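Local coordinates for butyryl-CoA dehydrogenase (PDB 6CXT), which belongs to the acyl-CoA dehydrogenase family of flavoproteins and binds flavin-adenine dinucleotide in a pocket shared between subunits, at residues B[45-50]-B[89-94]; B[159-164]-B[206-211]. All coordinates share one frame; numbering follows the deposited sequence.

Contact 1 (B[45-50]-B[89-94]); sequences GYFGLP and AHTFAC
F47 and P50 meet H90, T91 and F92 where the loop after helix 35-44 packs on helix 81-101, inside the N-terminal helical domain of the acyl-CoA dehydrogenase fold. The loop starts at a Schellman motif, with G45 at positive phi as the C-prime residue; the helix has a wider pi-type turn over 89-94. No hydrogen bond joins the two segments directly. Their tight part is a dry row of contacts made by F47 and P50. The F47 ring leans on the H90 imidazole, the planes at 67° and CD1 of F47 3.8 Å from CD2 of H90. CG of H90 lies anti to the backbone N (chi1 156°); hydrogen bonds of ND1 with A121 N and of NE2 with L114 O then fix the ring's rotation. W38 stacks on F47 and meets H90 edge-to-face, completing the aromatic cluster. T91 sits against F47 as well, its OG1 3.6 Å from CA of F47 and in the plane of the F47 ring, at its edge. P50 touches the helix with CG, which lies 3.8 Å from CG2 of T91 and also meets CE1 of F92. That T91 methyl itself sits over the centre of the F92 ring.

Beside the F47-T91 approach the packing is looser and bridged by water. OG1 of T91, anti to its own carbonyl carbon (chi1 -62°) and also hydrogen-bonded to G87 O, meets both waters, 2.6 Å from water 1 and 3.1 Å from water 2. Each water donates back to the loop, which satisfies two buried carbonyls: water 2 lies 2.6 Å from F47 O and water 1 lies 2.9 Å from Y46 O. The oxygen of water 1 also stands over the Y46 ring, 3.4 Å above its centre.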
loop_
_atom_site.group_PDB
_atom_site.type_symbol
_atom_site.label_atom_id
_atom_site.label_comp_id
_atom_site.label_asym_id
_atom_site.label_seq_id
_atom_site.Cartn_x
_atom_site.Cartn_y
_atom_site.Cartn_z
ATOM N N GLY B 45 -30.962 -25.859 -0.630
ATOM C CA GLY B 45 -31.597 -24.947 0.308
ATOM C C GLY B 45 -31.014 -23.539 0.309
ATOM O O GLY B 45 -31.386 -22.747 1.165
ATOM N N TYR B 46 -30.111 -23.226 -0.640
ATOM C CA TYR B 46 -29.410 -21.882 -0.734
ATOM C C TYR B 46 -30.359 -20.702 -0.753
ATOM O O TYR B 46 -30.089 -19.662 -0.151
ATOM C CB TYR B 46 -28.567 -21.851 -2.026
ATOM C CG TYR B 46 -27.657 -20.646 -2.256
ATOM C CD1 TYR B 46 -26.867 -20.141 -1.220
ATOM C CD2 TYR B 46 -27.537 -20.051 -3.523
ATOM C CE1 TYR B 46 -26.009 -19.078 -1.434
ATOM C CE2 TYR B 46 -26.656 -18.965 -3.764
ATOM C CZ TYR B 46 -25.914 -18.481 -2.708
ATOM O OH TYR B 46 -25.041 -17.430 -2.862
ATOM N N PHE B 47 -31.480 -20.822 -1.480
ATOM C CA PHE B 47 -32.350 -19.661 -1.605
ATOM C C PHE B 47 -33.337 -19.568 -0.459
ATOM O O PHE B 47 -34.002 -18.550 -0.302
ATOM C CB PHE B 47 -33.134 -19.679 -2.923
ATOM C CG PHE B 47 -32.285 -19.963 -4.114
ATOM C CD1 PHE B 47 -31.237 -19.103 -4.462
ATOM C CD2 PHE B 47 -32.520 -21.083 -4.885
ATOM C CE1 PHE B 47 -30.465 -19.381 -5.548
ATOM C CE2 PHE B 47 -31.742 -21.349 -5.986
ATOM C CZ PHE B 47 -30.695 -20.499 -6.303
ATOM N N GLY B 48 -33.431 -20.625 0.330
ATOM C CA GLY B 48 -34.337 -20.617 1.461
ATOM C C GLY B 48 -33.684 -20.429 2.804
ATOM O O GLY B 48 -34.380 -20.451 3.805
ATOM N N LEU B 49 -32.358 -20.229 2.860
ATOM C CA LEU B 49 -31.686 -20.188 4.183
ATOM C C LEU B 49 -32.320 -19.223 5.198
ATOM O O LEU B 49 -32.550 -19.638 6.338
ATOM C CB LEU B 49 -30.155 -19.944 4.083
ATOM C CG LEU B 49 -29.394 -20.828 3.102
ATOM C CD1 LEU B 49 -27.978 -20.286 2.844
ATOM C CD2 LEU B 49 -29.343 -22.216 3.698
ATOM N N PRO B 50 -32.599 -17.955 4.810
ATOM C CA PRO B 50 -33.153 -17.056 5.803
ATOM C C PRO B 50 -34.698 -16.908 5.729
ATOM O O PRO B 50 -35.219 -15.942 6.274
ATOM C CB PRO B 50 -32.537 -15.709 5.411
ATOM C CG PRO B 50 -32.395 -15.790 3.907
ATOM C CD PRO B 50 -32.372 -17.253 3.536
ATOM N N ALA B 89 -27.980 -12.391 -4.861
ATOM C CA ALA B 89 -28.608 -11.159 -5.280
ATOM C C ALA B 89 -30.139 -11.406 -5.171
ATOM O O ALA B 89 -30.865 -10.629 -4.595
ATOM C CB ALA B 89 -28.258 -10.866 -6.729
ATOM N N HIS B 90 -30.570 -12.528 -5.716
ATOM C CA HIS B 90 -31.968 -12.943 -5.658
ATOM C C HIS B 90 -32.473 -13.043 -4.208
ATOM O O HIS B 90 -33.558 -12.515 -3.857
ATOM C CB HIS B 90 -32.020 -14.294 -6.380
ATOM C CG HIS B 90 -33.165 -15.169 -5.997
ATOM N ND1 HIS B 90 -34.272 -15.331 -6.806
ATOM C CD2 HIS B 90 -33.345 -16.006 -4.948
ATOM C CE1 HIS B 90 -35.084 -16.230 -6.273
ATOM N NE2 HIS B 90 -34.552 -16.657 -5.143
ATOM N N THR B 91 -31.705 -13.711 -3.354
ATOM C CA THR B 91 -32.129 -13.921 -1.968
ATOM C C THR B 91 -32.094 -12.646 -1.130
ATOM O O THR B 91 -33.074 -12.342 -0.442
ATOM C CB THR B 91 -31.304 -14.992 -1.276
ATOM O OG1 THR B 91 -31.496 -16.223 -1.969
ATOM C CG2 THR B 91 -31.718 -15.195 0.220
ATOM N N PHE B 92 -30.981 -11.896 -1.167
ATOM C CA PHE B 92 -30.802 -10.838 -0.183
ATOM C C PHE B 92 -31.326 -9.518 -0.646
ATOM O O PHE B 92 -31.787 -8.711 0.178
ATOM C CB PHE B 92 -29.329 -10.802 0.326
ATOM C CG PHE B 92 -28.991 -12.076 1.040
ATOM C CD1 PHE B 92 -29.490 -12.304 2.336
ATOM C CD2 PHE B 92 -28.275 -13.069 0.428
ATOM C CE1 PHE B 92 -29.270 -13.484 2.998
ATOM C CE2 PHE B 92 -28.045 -14.272 1.092
ATOM C CZ PHE B 92 -28.532 -14.482 2.384
ATOM N N ALA B 93 -31.231 -9.243 -1.945
ATOM C CA ALA B 93 -31.765 -7.989 -2.431
ATOM C C ALA B 93 -33.274 -8.072 -2.807
ATOM O O ALA B 93 -33.909 -7.027 -3.024
ATOM C CB ALA B 93 -30.946 -7.394 -3.591
ATOM N N CYS B 94 -33.800 -9.278 -2.936
ATOM C CA CYS B 94 -35.175 -9.448 -3.449
ATOM C C CYS B 94 -36.066 -10.190 -2.461
ATOM O O CYS B 94 -37.082 -9.598 -2.003
ATOM C CB CYS B 94 -35.181 -10.123 -4.827
ATOM S SG CYS B 94 -34.175 -9.244 -6.056
HETATM O O HOH W 1 -29.125 -17.321 -1.600
HETATM O O HOH W 2 -34.585 -16.536 -1.815
#

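Contact 2 (B[159-164]-B[206-211]); sequences NGSIAD and SAPLNQ. With FAD (flavin-adenine dinucleotide), chain D; EDO (1,2-ethanediol), chain E.
P208 and N210 touch the turn N159-I162, which follows strand 147-158 in the beta-sheet middle domain; strand 209-220 is that strand's antiparallel neighbour. At the end of the pair, N159 N donates to P208 O (2.8 Å, 151°), arriving above the carbonyl plane. The P208 ring is approached on several of its atoms: OG of S161 is 3.3 Å from CB, I162 crosses at about a right angle with CD1 3.9 Å from CG, and N159 brings OD1 to 3.8 Å from CD. That OD1 is buried and has no polar partner in the model. CG of N210 lies anti to its carbonyl carbon (chi1 -51°), close to S161 N. The side chain runs directly against the glycine, CB of N210 3.9 Å from CA of G160. Its OD1 takes a weak hydrogen bond from S161 N at 2.8 Å, bent to 134°, whereas G160 N is poorly angled for one. ND2, 3.5 Å from CB of S161, is hydrogen-bonded to D198 OD1 and G196 O, and D198 OD1 also to S161 OG. The CB of L209 leaves away from the turn, and its CD1 reaches 3.7 Å from C6 of FAD.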
loop_
_atom_site.group_PDB
_atom_site.type_symbol
_atom_site.label_atom_id
_atom_site.label_comp_id
_atom_site.label_asym_id
_atom_site.label_seq_id
_atom_site.Cartn_x
_atom_site.Cartn_y
_atom_site.Cartn_z
ATOM N N ASN B 159 -29.237 -10.870 -12.971
ATOM C CA ASN B 159 -30.355 -11.756 -13.224
ATOM C C ASN B 159 -31.416 -11.128 -14.150
ATOM O O ASN B 159 -32.515 -11.695 -14.245
ATOM C CB ASN B 159 -31.054 -12.222 -11.922
ATOM C CG ASN B 159 -30.105 -12.933 -10.973
ATOM O OD1 ASN B 159 -29.058 -13.440 -11.394
ATOM N ND2 ASN B 159 -30.459 -12.973 -9.705
ATOM N N GLY B 160 -31.112 -10.006 -14.790
ATOM C CA GLY B 160 -32.089 -9.312 -15.666
ATOM C C GLY B 160 -32.769 -10.262 -16.658
ATOM O O GLY B 160 -34.054 -10.290 -16.761
ATOM N N SER B 161 -31.961 -11.046 -17.390
ATOM C CA SER B 161 -32.522 -11.923 -18.438
ATOM C C SER B 161 -33.346 -13.098 -17.911
ATOM O O SER B 161 -34.305 -13.523 -18.555
ATOM C CB SER B 161 -31.434 -12.431 -19.398
ATOM O OG SER B 161 -30.452 -13.102 -18.612
ATOM N N ILE B 162 -33.034 -13.582 -16.713
ATOM C CA ILE B 162 -33.655 -14.788 -16.151
ATOM C C ILE B 162 -34.746 -14.486 -15.124
ATOM O O ILE B 162 -35.335 -15.414 -14.562
ATOM C CB ILE B 162 -32.553 -15.740 -15.552
ATOM C CG1 ILE B 162 -31.745 -14.985 -14.478
ATOM C CG2 ILE B 162 -31.649 -16.254 -16.709
ATOM C CD1 ILE B 162 -30.787 -15.896 -13.714
ATOM N N ALA B 163 -34.963 -13.191 -14.859
ATOM C CA ALA B 163 -35.820 -12.791 -13.738
ATOM C C ALA B 163 -37.303 -13.085 -14.074
ATOM O O ALA B 163 -37.787 -12.745 -15.183
ATOM C CB ALA B 163 -35.651 -11.296 -13.437
ATOM N N ASP B 164 -37.978 -13.646 -13.077
ATOM C CA ASP B 164 -39.437 -13.793 -13.048
ATOM C C ASP B 164 -40.100 -12.599 -12.383
ATOM O O ASP B 164 -41.271 -12.333 -12.648
ATOM C CB ASP B 164 -39.825 -15.084 -12.359
ATOM C CG ASP B 164 -39.334 -16.270 -13.118
ATOM O OD1 ASP B 164 -39.717 -16.412 -14.294
ATOM O OD2 ASP B 164 -38.502 -17.030 -12.584
ATOM N N SER B 206 -21.609 -16.415 -14.947
ATOM C CA SER B 206 -22.877 -17.105 -14.671
ATOM C C SER B 206 -23.970 -16.194 -14.126
ATOM O O SER B 206 -25.118 -16.646 -14.035
ATOM C CB SER B 206 -22.733 -18.325 -13.780
ATOM O OG SER B 206 -21.852 -19.271 -14.422
ATOM N N ALA B 207 -23.619 -14.964 -13.741
ATOM C CA ALA B 207 -24.635 -14.029 -13.196
ATOM C C ALA B 207 -24.965 -13.093 -14.351
ATOM O O ALA B 207 -24.179 -12.217 -14.677
ATOM C CB ALA B 207 -24.099 -13.243 -11.984
ATOM N N PRO B 208 -26.155 -13.241 -14.968
ATOM C CA PRO B 208 -26.483 -12.351 -16.081
ATOM C C PRO B 208 -26.518 -10.903 -15.616
ATOM O O PRO B 208 -26.929 -10.642 -14.474
ATOM C CB PRO B 208 -27.934 -12.757 -16.455
ATOM C CG PRO B 208 -28.078 -14.097 -15.929
ATOM C CD PRO B 208 -27.252 -14.167 -14.658
ATOM N N LEU B 209 -26.102 -9.987 -16.480
ATOM C CA LEU B 209 -26.219 -8.550 -16.186
ATOM C C LEU B 209 -26.901 -7.909 -17.401
ATOM O O LEU B 209 -26.456 -8.048 -18.530
ATOM C CB LEU B 209 -24.816 -7.909 -15.946
ATOM C CG LEU B 209 -24.859 -6.496 -15.388
ATOM C CD1 LEU B 209 -25.521 -6.400 -14.016
ATOM C CD2 LEU B 209 -23.434 -5.925 -15.298
ATOM N N ASN B 210 -27.970 -7.142 -17.163
ATOM C CA ASN B 210 -28.734 -6.662 -18.304
ATOM C C ASN B 210 -29.330 -5.276 -18.105
ATOM O O ASN B 210 -29.685 -4.886 -16.995
ATOM C CB ASN B 210 -29.988 -7.598 -18.512
ATOM C CG ASN B 210 -29.639 -9.050 -18.547
ATOM O OD1 ASN B 210 -29.560 -9.688 -17.502
ATOM N ND2 ASN B 210 -29.450 -9.599 -19.760
ATOM N N GLN B 211 -29.530 -4.600 -19.220
ATOM C CA GLN B 211 -30.400 -3.413 -19.243
ATOM C C GLN B 211 -31.882 -3.916 -19.259
ATOM O O GLN B 211 -32.200 -4.887 -19.975
ATOM C CB GLN B 211 -30.089 -2.631 -20.505
ATOM C CG GLN B 211 -30.697 -1.250 -20.513
ATOM C CD GLN B 211 -29.937 -0.359 -21.441
ATOM O OE1 GLN B 211 -29.867 -0.620 -22.645
ATOM N NE2 GLN B 211 -29.321 0.680 -20.887
HETATM P PA FAD D . -20.570 5.861 -10.607
HETATM O O1A FAD D . -21.571 5.985 -9.474
HETATM O O2A FAD D . -20.635 6.642 -11.909
HETATM O O5B FAD D . -19.086 5.998 -9.954
HETATM C C5B FAD D . -17.894 6.136 -10.762
HETATM C C4B FAD D . -16.763 6.442 -9.759
HETATM O O4B FAD D . -17.081 7.645 -9.014
HETATM C C3B FAD D . -16.605 5.311 -8.748
HETATM O O3B FAD D . -15.201 5.290 -8.460
HETATM C C2B FAD D . -17.340 5.862 -7.507
HETATM O O2B FAD D . -16.924 5.255 -6.258
HETATM C C1B FAD D . -17.054 7.390 -7.620
HETATM N N9A FAD D . -18.077 8.123 -6.844
HETATM C C8A FAD D . -19.389 8.294 -7.157
HETATM N N7A FAD D . -20.036 8.942 -6.125
HETATM C C5A FAD D . -19.127 9.168 -5.136
HETATM C C6A FAD D . -19.102 9.802 -3.792
HETATM N N6A FAD D . -20.239 10.333 -3.218
HETATM N N1A FAD D . -17.910 9.807 -3.121
HETATM C C2A FAD D . -16.751 9.267 -3.631
HETATM N N3A FAD D . -16.716 8.700 -4.858
HETATM C C4A FAD D . -17.835 8.616 -5.630
HETATM N N1 FAD D . -27.313 -2.377 -9.876
HETATM C C2 FAD D . -28.607 -2.791 -9.627
HETATM O O2 FAD D . -29.463 -1.875 -9.481
HETATM N N3 FAD D . -28.984 -4.100 -9.552
HETATM C C4 FAD D . -28.098 -5.090 -9.780
HETATM O O4 FAD D . -28.461 -6.265 -9.716
HETATM C C4X FAD D . -26.669 -4.723 -10.072
HETATM N N5 FAD D . -25.714 -5.641 -10.343
HETATM C C5X FAD D . -24.436 -5.305 -10.674
HETATM C C6 FAD D . -23.515 -6.351 -10.949
HETATM C C7 FAD D . -22.192 -6.023 -11.314
HETATM C C7M FAD D . -21.231 -7.138 -11.642
HETATM C C8 FAD D . -21.769 -4.615 -11.400
HETATM C C8M FAD D . -20.366 -4.264 -11.768
HETATM C C9 FAD D . -22.670 -3.572 -11.096
HETATM C C9A FAD D . -23.997 -3.892 -10.730
HETATM N N10 FAD D . -24.969 -2.880 -10.443
HETATM C C10 FAD D . -26.310 -3.283 -10.117
HETATM C "C1'" FAD D . -24.638 -1.464 -10.511
HETATM C "C2'" FAD D . -23.772 -1.088 -9.285
HETATM O "O2'" FAD D . -24.501 -1.071 -8.045
HETATM C "C3'" FAD D . -23.059 0.220 -9.590
HETATM O "O3'" FAD D . -22.133 -0.063 -10.659
HETATM C "C4'" FAD D . -22.407 0.981 -8.423
HETATM O "O4'" FAD D . -23.434 1.489 -7.512
HETATM C "C5'" FAD D . -21.580 2.172 -8.930
HETATM O "O5'" FAD D . -22.405 2.941 -9.813
HETATM P P FAD D . -21.840 3.353 -11.222
HETATM O O1P FAD D . -22.870 4.218 -11.956
HETATM O O2P FAD D . -21.332 2.168 -12.022
HETATM O O3P FAD D . -20.561 4.291 -10.979
HETATM C C1 EDO E . -18.261 -17.396 -13.499
HETATM O O1 EDO E . -19.623 -17.257 -13.068
HETATM C C2 EDO E . -17.270 -17.840 -12.395
HETATM O O2 EDO E . -17.347 -16.816 -11.376
#

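In the fold
Contacts 1 and 2 belong to different domains of the fold, and their centres lie 16 Å apart, yet they touch through one side chain: ND2 of N159 is 3.9 Å from CB of H90 and 4.3 Å from CB of A89. The same nitrogen is hydrogen-bonded through A86 O to helix 81-101, which carries contact 1, and through A121 O to strand 121-124. Each contact supplies one pocket residue: A89 of contact 1 touches the second bound ligand, FK4, and L209 of contact 2 lines the FAD pocket. The side chains of N159 and F92 are about 7 Å and 8 Å from FK4, while that of H90 stays about 9 Å from FAD.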